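Local coordinates for protein CaaX farnesyltransferase alpha subunit Ram2 (Aspergillus fumigatus, PDB 4L9P) that probably forms, as the alpha subunit of a protein prenyltransferase, part of the enzyme that attaches farnesyl or geranylgeranyl lipids to CaaX proteins, at residues P143-E146 against Q147-L150; F149-E152 against M153-Q156. The protein carries 1 engineered substitution. All blocks are in the same frame, centred on the assembly; numbering follows the deposited sequence. Where two conformers were deposited one is given.

Interaction 1 (P143-E146 against Q147-L150); sequences PPRE and QDFL. With EDO (1,2-ethanediol), chain E.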
ATOM      1  N   PRO A 143     -13.040  18.489  21.071  1.00  7.12           N
ATOM      2  CA  PRO A 143     -13.089  18.206  22.521  1.00  8.01           C
ATOM      3  C   PRO A 143     -11.775  18.598  23.199  1.00  7.42           C
ATOM      4  O   PRO A 143     -10.664  18.507  22.615  1.00  7.30           O
ATOM      5  CB  PRO A 143     -13.330  16.691  22.568  1.00  8.58           C
ATOM      6  CG  PRO A 143     -14.075  16.396  21.301  1.00  8.59           C
ATOM      7  CD  PRO A 143     -13.399  17.303  20.254  1.00  7.80           C
ATOM      8  N   PRO A 144     -11.843  19.023  24.459  1.00  8.27           N
ATOM      9  CA  PRO A 144     -10.697  19.626  25.109  1.00  8.92           C
ATOM     10  C   PRO A 144      -9.525  18.745  25.375  1.00  8.03           C
ATOM     11  O   PRO A 144      -8.501  19.313  25.648  1.00  8.96           O
ATOM     12  CB  PRO A 144     -11.269  20.206  26.464  1.00 10.61           C
ATOM     13  CG  PRO A 144     -12.579  19.793  26.548  1.00 12.98           C
ATOM     14  CD  PRO A 144     -13.104  19.217  25.221  1.00 10.52           C
ATOM     15  N   ARG A 145      -9.660  17.421  25.323  1.00  7.62           N
ATOM     16  CA  ARG A 145      -8.477  16.576  25.574  1.00  6.59           C
ATOM     17  C   ARG A 145      -8.284  15.610  24.404  1.00  6.74           C
ATOM     18  O   ARG A 145      -7.537  14.628  24.512  1.00  7.04           O
ATOM     19  CB  ARG A 145      -8.663  15.788  26.889  1.00  7.36           C
ATOM     20  CG  ARG A 145      -8.576  16.737  28.124  1.00  7.45           C
ATOM     21  CD  ARG A 145      -7.169  17.343  28.252  1.00  7.75           C
ATOM     22  NE  ARG A 145      -7.031  18.179  29.461  1.00  9.64           N
ATOM     23  CZ  ARG A 145      -7.349  19.471  29.496  1.00 10.19           C
ATOM     24  NH1 ARG A 145      -7.879  20.065  28.423  1.00  9.96           N
ATOM     25  NH2 ARG A 145      -7.125  20.130  30.638  1.00 11.30           N
ATOM     26  N   GLU A 146      -8.882  15.922  23.283  1.00  6.02           N
ATOM     27  CA  GLU A 146      -8.732  15.050  22.093  1.00  5.98           C
ATOM     28  C   GLU A 146      -7.291  15.115  21.589  1.00  5.42           C
ATOM     29  O   GLU A 146      -6.684  14.036  21.262  1.00  6.13           O
ATOM     30  CB  GLU A 146      -9.686  15.537  20.983  1.00  6.29           C
ATOM     31  CG  GLU A 146      -9.586  14.708  19.688  1.00  6.60           C
ATOM     32  CD  GLU A 146     -10.117  13.314  19.825  1.00  7.32           C
ATOM     33  OE1 GLU A 146     -10.560  12.886  20.919  1.00  8.44           O
ATOM     34  OE2 GLU A 146     -10.033  12.539  18.836  1.00  7.65           O
ATOM     35  N   GLN A 147      -6.684  16.291  21.426  1.00  5.30           N
ATOM     36  CA  GLN A 147      -5.270  16.362  20.936  1.00  5.69           C
ATOM     37  C   GLN A 147      -4.332  15.641  21.919  1.00  6.23           C
ATOM     38  O   GLN A 147      -3.409  14.912  21.493  1.00  6.37           O
ATOM     39  CB  GLN A 147      -4.861  17.829  20.693  1.00  6.58           C
ATOM     40  CG  GLN A 147      -5.592  18.440  19.497  1.00  6.68           C
ATOM     41  CD  GLN A 147      -5.474  19.933  19.475  1.00  7.19           C
ATOM     42  OE1 GLN A 147      -5.569  20.592  20.521  1.00  9.03           O
ATOM     43  NE2 GLN A 147      -5.246  20.512  18.289  1.00  8.09           N
ATOM     44  N   ASP A 148      -4.577  15.760  23.210  1.00  6.55           N
ATOM     45  CA  ASP A 148      -3.733  15.057  24.171  1.00  5.79           C
ATOM     46  C   ASP A 148      -3.848  13.536  24.031  1.00  5.65           C
ATOM     47  O   ASP A 148      -2.848  12.832  24.201  1.00  6.86           O
ATOM     48  CB  ASP A 148      -4.151  15.428  25.627  1.00  7.27           C
ATOM     49  CG  ASP A 148      -3.570  16.750  26.073  1.00  9.20           C
ATOM     50  OD1 ASP A 148      -2.946  17.465  25.282  1.00  9.29           O
ATOM     51  OD2 ASP A 148      -3.759  17.095  27.243  1.00 11.35           O
ATOM     52  N   PHE A 149      -5.043  13.025  23.748  1.00  5.75           N
ATOM     53  CA  PHE A 149      -5.157  11.592  23.545  1.00  5.26           C
ATOM     54  C   PHE A 149      -4.318  11.178  22.330  1.00  4.72           C
ATOM     55  O   PHE A 149      -3.628  10.113  22.356  1.00  4.92           O
ATOM     56  CB  PHE A 149      -6.613  11.117  23.322  1.00  6.06           C
ATOM     57  CG  PHE A 149      -6.669   9.626  23.228  1.00  5.96           C
ATOM     58  CD1 PHE A 149      -6.374   8.874  24.360  1.00  7.88           C
ATOM     59  CD2 PHE A 149      -6.901   8.992  22.028  1.00  6.86           C
ATOM     60  CE1 PHE A 149      -6.274   7.491  24.283  1.00  7.95           C
ATOM     61  CE2 PHE A 149      -6.880   7.573  21.945  1.00  7.37           C
ATOM     62  CZ  PHE A 149      -6.529   6.840  23.064  1.00  8.01           C
ATOM     63  N   LEU A 150      -4.372  11.939  21.229  1.00  4.67           N
ATOM     64  CA  LEU A 150      -3.582  11.557  20.064  1.00  4.19           C
ATOM     65  C   LEU A 150      -2.091  11.581  20.465  1.00  3.82           C
ATOM     66  O   LEU A 150      -1.327  10.686  20.012  1.00  4.10           O
ATOM     67  CB  LEU A 150      -3.811  12.525  18.907  1.00  4.52           C
ATOM     68  CG  LEU A 150      -5.292  12.552  18.501  1.00  4.70           C
ATOM     69  CD1 LEU A 150      -5.406  13.446  17.265  1.00  6.06           C
ATOM     70  CD2 LEU A 150      -5.882  11.163  18.259  1.00  5.83           C
TER
HETATM   71  C1  EDO E 402     -12.714  15.006  26.091  1.00 17.98           C
HETATM   72  O1  EDO E 402     -11.664  15.505  25.254  1.00 12.90           O
HETATM   73  C2  EDO E 402     -12.567  15.298  27.581  1.00 20.67           C
HETATM   74  O2  EDO E 402     -12.463  16.731  27.762  1.00 24.11           O
HETATM   75  O   HOH W   1      -7.933  18.869  22.161  1.00  8.90           O
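Water 1 is gripped where the chain turns into helix 146-156: it donates to Pro143 O at 2.8 Å, accepts from the backbone N of Gln147 and gives a weak third bond to Gln147 OE1 in the same residue's side chain. The water thus occupies a first-turn amide of the helix and ties it back to the incoming loop. Arg145 holds the N-cap position of this helix, which belongs to one of the helical repeats of the prenyltransferase alpha subunit. The regular bonding starts at this residue: Arg145 O accepts from Phe149 N at 3.1 Å, and Glu146 O accepts from Leu150 N with a straighter N-H...O angle of 161°. Glu146 O is further flanked by CG of Leu150 at 3.4 Å.

On the outer surface the Arg145 and Asp148 side chains run alongside each other. The carboxylate OD2 lies near CD of Arg145 and 4.1 Å from NE, well out of the guanidinium plane and with no N-H aimed at it, so the two groups probably attract through their charges without forming a salt bridge. The other oxygen, OD1, is in a salt bridge with Arg181. Glu146 turns inward with CG anti to its backbone N (chi1 179°), and its OE2 forms a salt bridge with Arg129 and a hydrogen bond with Tyr166, joining this helix to its neighbours 123-133 and 161-174. Gln147 NE2 bonds to Glu182.

A molecule of 1,2-ethanediol, probably from the crystallisation liquor, accepts a hydrogen bond from the backbone N of Arg145 at O1, 2.8 Å away, and leans on the rings of Pro143 and Pro144. The Arg145 chain, bent at chi2 (-65°), curls back until NH1 donates to Pro144 O at 2.9 Å, the oxygen in the guanidinium plane but the nitrogen above the carbonyl plane.

Interaction 2 (F149-E152 against M153-Q156); sequences FLME and MFAQ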
ATOM      1  N   PHE A 149      -5.043  13.025  23.748  1.00  5.75           N
ATOM      2  CA  PHE A 149      -5.157  11.592  23.545  1.00  5.26           C
ATOM      3  C   PHE A 149      -4.318  11.178  22.330  1.00  4.72           C
ATOM      4  O   PHE A 149      -3.628  10.113  22.356  1.00  4.92           O
ATOM      5  CB  PHE A 149      -6.613  11.117  23.322  1.00  6.06           C
ATOM      6  CG  PHE A 149      -6.669   9.626  23.228  1.00  5.96           C
ATOM      7  CD1 PHE A 149      -6.374   8.874  24.360  1.00  7.88           C
ATOM      8  CD2 PHE A 149      -6.901   8.992  22.028  1.00  6.86           C
ATOM      9  CE1 PHE A 149      -6.274   7.491  24.283  1.00  7.95           C
ATOM     10  CE2 PHE A 149      -6.880   7.573  21.945  1.00  7.37           C
ATOM     11  CZ  PHE A 149      -6.529   6.840  23.064  1.00  8.01           C
ATOM     12  N   LEU A 150      -4.372  11.939  21.229  1.00  4.67           N
ATOM     13  CA  LEU A 150      -3.582  11.557  20.064  1.00  4.19           C
ATOM     14  C   LEU A 150      -2.091  11.581  20.465  1.00  3.82           C
ATOM     15  O   LEU A 150      -1.327  10.686  20.012  1.00  4.10           O
ATOM     16  CB  LEU A 150      -3.811  12.525  18.907  1.00  4.52           C
ATOM     17  CG  LEU A 150      -5.292  12.552  18.501  1.00  4.70           C
ATOM     18  CD1 LEU A 150      -5.406  13.446  17.265  1.00  6.06           C
ATOM     19  CD2 LEU A 150      -5.882  11.163  18.259  1.00  5.83           C
ATOM     20  N   MET A 151      -1.645  12.516  21.304  1.00  4.44           N
ATOM     21  CA  MET A 151      -0.256  12.492  21.746  1.00  5.05           C
ATOM     22  C   MET A 151       0.074  11.328  22.665  1.00  4.65           C
ATOM     23  O   MET A 151       1.232  10.877  22.646  1.00  6.66           O
ATOM     24  CB  MET A 151       0.105  13.807  22.427  1.00  5.87           C
ATOM     25  CG  MET A 151       0.063  14.997  21.430  1.00  6.63           C
ATOM     26  SD  MET A 151       1.178  14.810  20.026  1.00  7.91           S
ATOM     27  CE  MET A 151       2.690  15.467  20.739  1.00 10.15           C
ATOM     28  N   GLU A 152      -0.898  10.789  23.415  1.00  5.63           N
ATOM     29  CA  GLU A 152      -0.695   9.541  24.149  0.56  6.64           C
ATOM     30  C   GLU A 152      -0.374   8.412  23.177  1.00  5.34           C
ATOM     31  O   GLU A 152       0.480   7.538  23.444  1.00  7.01           O
ATOM     32  CB  GLU A 152      -1.966   9.155  24.917  0.56  9.38           C
ATOM     33  CG  GLU A 152      -1.699   8.203  26.067  0.56 11.78           C
ATOM     34  CD  GLU A 152      -2.858   8.096  27.099  0.56 14.50           C
ATOM     35  OE1 GLU A 152      -2.783   7.249  27.996  0.56 17.17           O
ATOM     36  OE2 GLU A 152      -3.853   8.825  26.993  0.56 14.66           O
ATOM     37  N   MET A 153      -1.068   8.403  22.033  1.00  4.42           N
ATOM     38  CA  MET A 153      -0.806   7.343  21.032  1.00  4.50           C
ATOM     39  C   MET A 153       0.567   7.557  20.422  1.00  3.67           C
ATOM     40  O   MET A 153       1.319   6.566  20.245  1.00  4.52           O
ATOM     41  CB  MET A 153      -1.870   7.387  19.919  1.00  6.75           C
ATOM     42  CG  MET A 153      -3.290   7.075  20.387  1.00  7.03           C
ATOM     43  SD  MET A 153      -3.493   5.380  21.048  1.00  9.28           S
ATOM     44  CE  MET A 153      -2.934   4.363  19.655  1.00  9.94           C
ATOM     45  N   PHE A 154       0.879   8.793  20.041  1.00  3.57           N
ATOM     46  CA  PHE A 154       2.171   9.017  19.384  1.00  3.67           C
ATOM     47  C   PHE A 154       3.366   8.825  20.303  1.00  4.67           C
ATOM     48  O   PHE A 154       4.473   8.583  19.820  1.00  6.59           O
ATOM     49  CB  PHE A 154       2.207  10.441  18.745  1.00  3.35           C
ATOM     50  CG  PHE A 154       1.271  10.614  17.602  1.00  2.95           C
ATOM     51  CD1 PHE A 154       1.188   9.657  16.611  1.00  3.37           C
ATOM     52  CD2 PHE A 154       0.523  11.785  17.499  1.00  4.93           C
ATOM     53  CE1 PHE A 154       0.315   9.855  15.511  1.00  4.61           C
ATOM     54  CE2 PHE A 154      -0.308  11.994  16.434  1.00  5.87           C
ATOM     55  CZ  PHE A 154      -0.444  11.025  15.430  1.00  4.70           C
ATOM     56  N   ALA A 155       3.147   8.910  21.619  1.00  4.97           N
ATOM     57  CA  ALA A 155       4.250   8.608  22.568  1.00  6.11           C
ATOM     58  C   ALA A 155       4.582   7.125  22.502  1.00  7.10           C
ATOM     59  O   ALA A 155       5.701   6.740  22.849  1.00 10.13           O
ATOM     60  CB  ALA A 155       3.821   9.014  24.002  1.00  7.10           C
ATOM     61  N   GLN A 156       3.627   6.278  22.113  1.00  5.66           N
ATOM     62  CA  GLN A 156       3.916   4.858  22.011  1.00  7.16           C
ATOM     63  C   GLN A 156       4.385   4.484  20.598  1.00  7.50           C
ATOM     64  O   GLN A 156       5.279   3.608  20.467  1.00  9.34           O
ATOM     65  CB  GLN A 156       2.680   4.084  22.342  1.00 10.39           C
ATOM     66  CG  GLN A 156       2.346   4.326  23.809  1.00 14.32           C
ATOM     67  CD  GLN A 156       1.011   3.813  24.177  1.00 19.10           C
ATOM     68  OE1 GLN A 156       0.820   2.649  24.303  1.00 19.90           O
ATOM     69  NE2 GLN A 156       0.046   4.705  24.297  1.00 22.12           N
TER
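Met153 and Phe149, about one helical turn apart on helix 146-156, make a Met-aromatic contact. SD of Met153 reaches CZ of Phe149 at 3.9 Å and stands 4.7 Å from the ring centroid, at a slant to the ring, while CG of Met153 rests near CE2. The methionine chain bends at chi2 (-63°) and again at chi3, bringing the thioether obliquely against the ring. A second sulfur-aromatic pair joins Met151 to Phe154: here SD lies at the ring edge, close to its plane, 4.0 Å from CD2. That same CD2 comes within 3.3 Å of Leu150 O, which also accepts the backbone N-H of Phe154.

Backbone bonds of the i to i+4 kind set these positions, running from Met153 N to Phe149 O and from Ala155 N to Met151 O. Gln156 NE2 donates to Glu152 O at 3.0 Å with an angle of 164°, the nitrogen standing above the carbonyl plane.

Farther out, Trp126 of helix 123-133 packs on both Phe149 and Met153, and Trp164 stacks on Phe154, whose side chain also meets Leu189. The buried sulfur of Met153 offers a polarisable contact among aromatic rings, and that of Met151 meets a ring edge at a partly exposed site, whereas the exposed Gln156 side chain supplies a polar bond to a backbone carbonyl.

In the fold
Interactions 1 and 2 follow each other down helix 146-156, their centres 10 Å apart; Phe149 and Leu150 belong to both. The i to i+4 bonding continues unbroken from one to the other, these two residues donating their backbone N-H groups in 143-150 and accepting at their carbonyls in 149-156. The all-helical chain packs this helix between 123-133 and 161-174, and all four segments fall within one prenyltransferase alpha subunit repeat. Interaction 2 is at the end nearer the isoprenoid analogue FII: the side chain of Phe154 is about 11 Å from it, too far for direct contact.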